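Local structure of probable ferredoxin-dependent nitrite reductase NirA (Mycobacterium tuberculosis, 1ZJ8) at residues Leu124-Thr135 with Tyr146-Ile157. The protein reduces sulfite to sulfide with electrons from ferredoxin, using a siroheme and a [4Fe-4S] cluster. Residues are numbered along the deposited sequence; the frame is centred on the assembly and turned at random.
With SRM (siroheme), chain E.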
# COMPACT_ATOMS: atom_id res chain seq x y z
N LEU A 124 -17.74 -2.43 8.62
CA LEU A 124 -16.35 -2.25 9.00
C LEU A 124 -16.20 -1.56 10.35
O LEU A 124 -15.36 -1.94 11.16
CB LEU A 124 -15.63 -1.42 7.93
CG LEU A 124 -14.96 -2.22 6.82
CD1 LEU A 124 -15.55 -3.63 6.63
CD2 LEU A 124 -15.03 -1.43 5.50
N GLY A 125 -17.03 -0.55 10.59
CA GLY A 125 -16.93 0.22 11.81
C GLY A 125 -17.31 -0.59 13.02
O GLY A 125 -16.65 -0.52 14.06
N GLN A 126 -18.38 -1.36 12.88
CA GLN A 126 -18.92 -2.18 13.97
C GLN A 126 -18.07 -3.40 14.30
O GLN A 126 -17.87 -3.71 15.47
CB GLN A 126 -20.33 -2.59 13.61
CG GLN A 126 -21.26 -1.40 13.54
CD GLN A 126 -22.54 -1.70 12.82
OE1 GLN A 126 -22.72 -2.77 12.22
NE2 GLN A 126 -23.47 -0.73 12.86
N ILE A 127 -17.57 -4.08 13.26
CA ILE A 127 -16.59 -5.14 13.42
C ILE A 127 -15.46 -4.62 14.32
O ILE A 127 -15.10 -5.29 15.29
CB ILE A 127 -15.97 -5.63 12.05
CG1 ILE A 127 -17.02 -6.11 11.02
CG2 ILE A 127 -15.01 -6.77 12.27
CD1 ILE A 127 -18.28 -6.71 11.57
N SER A 128 -14.91 -3.44 14.00
CA SER A 128 -13.71 -2.92 14.69
C SER A 128 -14.01 -2.66 16.16
O SER A 128 -13.27 -3.12 17.05
CB SER A 128 -13.21 -1.63 14.06
OG SER A 128 -12.11 -1.06 14.77
N THR A 129 -15.11 -1.94 16.40
CA THR A 129 -15.49 -1.52 17.75
C THR A 129 -15.69 -2.74 18.65
O THR A 129 -15.32 -2.74 19.82
CB THR A 129 -16.80 -0.65 17.73
OG1 THR A 129 -16.71 0.39 16.73
CG2 THR A 129 -17.04 -0.00 19.08
N GLU A 130 -16.24 -3.81 18.07
CA GLU A 130 -16.65 -5.00 18.80
C GLU A 130 -15.61 -6.10 18.86
O GLU A 130 -15.52 -6.77 19.86
CB GLU A 130 -17.92 -5.58 18.16
CG GLU A 130 -18.79 -6.39 19.11
CD GLU A 130 -19.72 -7.35 18.36
OE1 GLU A 130 -20.78 -6.88 17.83
OE2 GLU A 130 -19.39 -8.57 18.31
N PHE A 131 -14.85 -6.31 17.80
CA PHE A 131 -13.89 -7.41 17.76
C PHE A 131 -12.42 -7.02 17.71
O PHE A 131 -11.58 -7.91 17.83
CB PHE A 131 -14.12 -8.29 16.53
CG PHE A 131 -15.44 -8.98 16.50
CD1 PHE A 131 -16.19 -8.98 15.34
CD2 PHE A 131 -15.92 -9.64 17.63
CE1 PHE A 131 -17.40 -9.62 15.31
CE2 PHE A 131 -17.12 -10.29 17.61
CZ PHE A 131 -17.87 -10.28 16.45
N ALA A 132 -12.10 -5.74 17.48
CA ALA A 132 -10.70 -5.34 17.28
C ALA A 132 -10.21 -4.30 18.28
O ALA A 132 -9.15 -3.71 18.09
CB ALA A 132 -10.48 -4.84 15.83
N ARG A 133 -10.96 -4.11 19.36
CA ARG A 133 -10.67 -3.09 20.37
C ARG A 133 -10.67 -1.68 19.76
O ARG A 133 -9.98 -0.78 20.25
CB ARG A 133 -9.36 -3.39 21.10
CG ARG A 133 -9.29 -4.82 21.71
CD ARG A 133 -8.14 -4.96 22.72
NE ARG A 133 -7.69 -6.35 22.91
CZ ARG A 133 -7.01 -6.79 23.98
NH1 ARG A 133 -6.70 -5.99 25.00
NH2 ARG A 133 -6.64 -8.07 24.04
N ASP A 134 -11.49 -1.52 18.71
CA ASP A 134 -11.70 -0.24 18.00
C ASP A 134 -10.48 0.18 17.14
O ASP A 134 -10.42 1.31 16.67
CB ASP A 134 -12.12 0.88 18.95
CG ASP A 134 -13.20 1.79 18.35
OD1 ASP A 134 -14.16 1.27 17.72
OD2 ASP A 134 -13.11 3.03 18.53
N THR A 135 -9.54 -0.74 16.92
CA THR A 135 -8.46 -0.50 15.99
C THR A 135 -9.00 -0.56 14.55
O THR A 135 -9.75 -1.47 14.20
CB THR A 135 -7.30 -1.53 16.16
OG1 THR A 135 -7.79 -2.87 15.92
CG2 THR A 135 -6.70 -1.44 17.55
N TYR A 146 -7.40 -4.57 10.86
CA TYR A 146 -7.83 -4.68 12.26
C TYR A 146 -6.68 -5.26 13.05
O TYR A 146 -5.82 -5.91 12.47
CB TYR A 146 -9.01 -5.64 12.35
CG TYR A 146 -10.29 -5.24 11.64
CD1 TYR A 146 -11.00 -4.11 12.03
CD2 TYR A 146 -10.83 -6.03 10.63
CE1 TYR A 146 -12.22 -3.76 11.41
CE2 TYR A 146 -12.05 -5.70 9.99
CZ TYR A 146 -12.75 -4.56 10.40
OH TYR A 146 -13.96 -4.19 9.81
N HIS A 147 -6.63 -5.02 14.36
CA HIS A 147 -5.66 -5.73 15.24
C HIS A 147 -6.36 -6.25 16.50
O HIS A 147 -7.56 -6.02 16.69
CB HIS A 147 -4.50 -4.81 15.60
CG HIS A 147 -3.48 -4.67 14.52
ND1 HIS A 147 -3.33 -3.53 13.78
CD2 HIS A 147 -2.53 -5.53 14.08
CE1 HIS A 147 -2.34 -3.68 12.92
NE2 HIS A 147 -1.84 -4.89 13.08
N TRP A 148 -5.63 -6.96 17.36
CA TRP A 148 -6.23 -7.56 18.55
C TRP A 148 -7.35 -8.54 18.20
O TRP A 148 -8.33 -8.67 18.95
CB TRP A 148 -6.78 -6.47 19.52
CG TRP A 148 -5.74 -5.52 20.03
CD1 TRP A 148 -5.52 -4.22 19.64
CD2 TRP A 148 -4.74 -5.82 21.00
NE1 TRP A 148 -4.45 -3.69 20.32
CE2 TRP A 148 -3.95 -4.65 21.17
CE3 TRP A 148 -4.44 -6.95 21.76
CZ2 TRP A 148 -2.89 -4.59 22.06
CZ3 TRP A 148 -3.38 -6.90 22.64
CH2 TRP A 148 -2.61 -5.72 22.79
N ILE A 149 -7.24 -9.24 17.07
CA ILE A 149 -8.29 -10.17 16.68
C ILE A 149 -7.95 -11.58 17.16
O ILE A 149 -6.79 -12.01 17.12
CB ILE A 149 -8.61 -10.07 15.17
CG1 ILE A 149 -9.85 -9.18 15.00
CG2 ILE A 149 -8.87 -11.44 14.53
CD1 ILE A 149 -10.19 -8.87 13.61
N GLU A 150 -8.98 -12.28 17.65
CA GLU A 150 -8.84 -13.63 18.18
C GLU A 150 -9.58 -14.59 17.23
O GLU A 150 -10.76 -14.34 16.86
CB GLU A 150 -9.41 -13.75 19.60
CG GLU A 150 -9.30 -12.52 20.49
CD GLU A 150 -9.62 -12.83 21.97
OE1 GLU A 150 -8.91 -13.68 22.57
OE2 GLU A 150 -10.56 -12.22 22.55
N VAL A 151 -8.90 -15.68 16.85
CA VAL A 151 -9.45 -16.69 15.93
C VAL A 151 -10.93 -17.04 16.26
O VAL A 151 -11.78 -17.10 15.36
CB VAL A 151 -8.55 -18.01 15.88
CG1 VAL A 151 -8.63 -18.81 17.17
CG2 VAL A 151 -8.94 -18.91 14.68
N GLU A 152 -11.23 -17.19 17.55
CA GLU A 152 -12.59 -17.42 18.01
C GLU A 152 -13.60 -16.68 17.13
O GLU A 152 -14.62 -17.24 16.79
CB GLU A 152 -12.78 -16.98 19.47
CG GLU A 152 -11.99 -17.78 20.52
CD GLU A 152 -10.51 -17.37 20.60
OE1 GLU A 152 -10.21 -16.26 21.09
OE2 GLU A 152 -9.63 -18.17 20.19
N ASN A 153 -13.29 -15.43 16.74
CA ASN A 153 -14.27 -14.54 16.09
C ASN A 153 -14.30 -14.52 14.54
O ASN A 153 -15.22 -13.93 13.94
CB ASN A 153 -14.05 -13.11 16.57
CG ASN A 153 -14.08 -13.00 18.06
OD1 ASN A 153 -15.14 -12.93 18.67
ND2 ASN A 153 -12.90 -12.97 18.67
N VAL A 154 -13.32 -15.17 13.92
CA VAL A 154 -13.08 -15.01 12.47
C VAL A 154 -14.21 -15.46 11.54
O VAL A 154 -14.44 -14.85 10.50
CB VAL A 154 -11.78 -15.67 12.03
CG1 VAL A 154 -11.62 -15.60 10.51
CG2 VAL A 154 -10.60 -14.99 12.69
N PRO A 155 -14.93 -16.53 11.90
CA PRO A 155 -16.08 -16.91 11.06
C PRO A 155 -17.20 -15.89 11.13
O PRO A 155 -17.81 -15.56 10.11
CB PRO A 155 -16.55 -18.25 11.67
CG PRO A 155 -15.49 -18.67 12.66
CD PRO A 155 -14.76 -17.43 13.06
N GLU A 156 -17.47 -15.40 12.35
CA GLU A 156 -18.52 -14.38 12.59
C GLU A 156 -18.25 -13.14 11.73
O GLU A 156 -19.15 -12.61 11.08
CB GLU A 156 -18.57 -13.97 14.07
CG GLU A 156 -19.98 -13.84 14.68
CD GLU A 156 -20.72 -12.56 14.29
OE1 GLU A 156 -20.78 -12.26 13.08
OE2 GLU A 156 -21.28 -11.88 15.18
N ILE A 157 -16.99 -12.70 11.72
CA ILE A 157 -16.60 -11.55 10.93
C ILE A 157 -16.88 -11.82 9.45
O ILE A 157 -17.59 -11.04 8.80
CB ILE A 157 -15.12 -11.18 11.18
CG1 ILE A 157 -14.96 -10.65 12.62
CG2 ILE A 157 -14.64 -10.15 10.15
CD1 ILE A 157 -13.54 -10.56 13.11
FE SRM E . 3.66 -4.63 3.54
CHA SRM E . 5.09 -7.26 5.18
CHB SRM E . 2.35 -3.55 6.43
CHC SRM E . 2.27 -2.14 1.96
CHD SRM E . 6.45 -4.37 1.52
NA SRM E . 3.55 -5.38 5.39
C1A SRM E . 4.08 -6.53 5.85
C2A SRM E . 3.51 -6.98 7.16
CMA SRM E . 2.45 -8.00 6.93
CDA SRM E . 4.57 -7.41 8.14
CEA SRM E . 4.79 -8.86 8.40
O3A SRM E . 5.16 -9.58 7.47
O4A SRM E . 4.60 -9.35 9.53
C3A SRM E . 2.93 -5.69 7.65
CAA SRM E . 1.62 -5.83 8.36
CBA SRM E . 2.03 -6.01 9.80
CCA SRM E . 1.00 -5.43 10.72
O1A SRM E . 0.46 -4.34 10.41
O2A SRM E . 0.70 -6.06 11.75
C4A SRM E . 2.92 -4.83 6.43
NB SRM E . 2.40 -3.22 4.09
C1B SRM E . 1.90 -2.90 5.28
C2B SRM E . 0.84 -1.84 5.27
CMB SRM E . -0.30 -2.09 6.22
CDB SRM E . 1.49 -0.56 5.65
CEB SRM E . 0.64 0.67 5.72
O3B SRM E . 0.40 1.25 6.80
O4B SRM E . 0.18 1.08 4.66
C3B SRM E . 0.48 -1.87 3.80
CAB SRM E . -0.58 -2.90 3.51
CBB SRM E . -1.36 -2.58 2.27
CCB SRM E . -2.24 -3.73 1.90
O1B SRM E . -3.44 -3.71 2.13
O2B SRM E . -1.78 -4.72 1.32
C4B SRM E . 1.76 -2.43 3.23
NC SRM E . 4.28 -3.43 2.15
C1C SRM E . 3.50 -2.56 1.48
C2C SRM E . 4.17 -1.85 0.50
CDC SRM E . 3.74 -0.65 -0.27
CEC SRM E . 2.96 -0.76 -1.51
O3C SRM E . 2.48 -1.87 -1.85
O4C SRM E . 2.83 0.28 -2.17
C3C SRM E . 5.38 -2.48 0.44
CAC SRM E . 6.40 -2.00 -0.54
CBC SRM E . 6.20 -2.22 -2.03
CCC SRM E . 6.58 -3.65 -2.37
O1C SRM E . 5.86 -4.61 -1.99
O2C SRM E . 7.65 -3.81 -3.01
C4C SRM E . 5.40 -3.47 1.39
ND SRM E . 5.25 -5.82 3.16
C1D SRM E . 6.32 -5.41 2.46
C2D SRM E . 7.42 -6.21 2.79
CAD SRM E . 8.56 -6.49 1.82
CBD SRM E . 8.47 -7.70 0.94
CCD SRM E . 9.47 -8.00 -0.14
O1D SRM E . 9.04 -7.98 -1.32
O2D SRM E . 10.67 -8.25 0.12
C3D SRM E . 6.98 -7.13 3.73
CDD SRM E . 7.64 -8.44 4.04
CED SRM E . 7.53 -9.65 3.15
O3D SRM E . 6.71 -9.71 2.24
O4D SRM E . 8.28 -10.63 3.31
C4D SRM E . 5.63 -6.87 3.95
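Y146 lies against helix 118-131 and gives its hydroxyl hydrogen bond to L124 O at 3.0 Å, in the carbonyl plane on a lone pair. The contact lies within the ferredoxin-like half domain of the nitrite and sulfite reductase family: helix 118-131 runs through a type I' turn, A132 to T135, into strand 135-138, which pairs antiparallel with strand 144-149. L124 O also accepts the helical bond from S128 N. S128 CB and T135 O sit at the edge of the Y146 ring, while I127 CG2 approaches CZ obliquely at 3.7 Å.

F131 packs between helix 118-131 and helix 154-162. With CG anti to its carbonyl carbon (chi1 -63°), the ring is directed at the 3-10 turn 151-153 and the start of helix 154-162: N153 CB lies over one face, E156 OE2 stands at the edge, and I157 CG1 packs obliquely on CD1. The E156 carboxylate is itself salt-bridged to R159 and R160, and R160 also holds E130.

At the turn, R133 stretches its extended chain across W148. R133 CD sits over the indole's five-membered ring, 4.0 Å from its centroid, a CH-pi contact, and the guanidinium follows with W148 CE3 under one of its faces, the two planes 38° apart. T135 CG2 meets the edge of the same indole at CD1, and Y104 and F433 add further aromatic contacts to it.

Behind these, T135 OG1 links turn and strand: it donates to A132 O at 2.7 Å and accepts from H147 N at 2.9 Å. That second bond holds the backbone of a siroheme-pocket residue. The H147 imidazole stacks on F433 and extends to the cofactor, where its NE2 donates almost straight (170°) to siroheme carboxylate oxygen O2A at 3.1 Å.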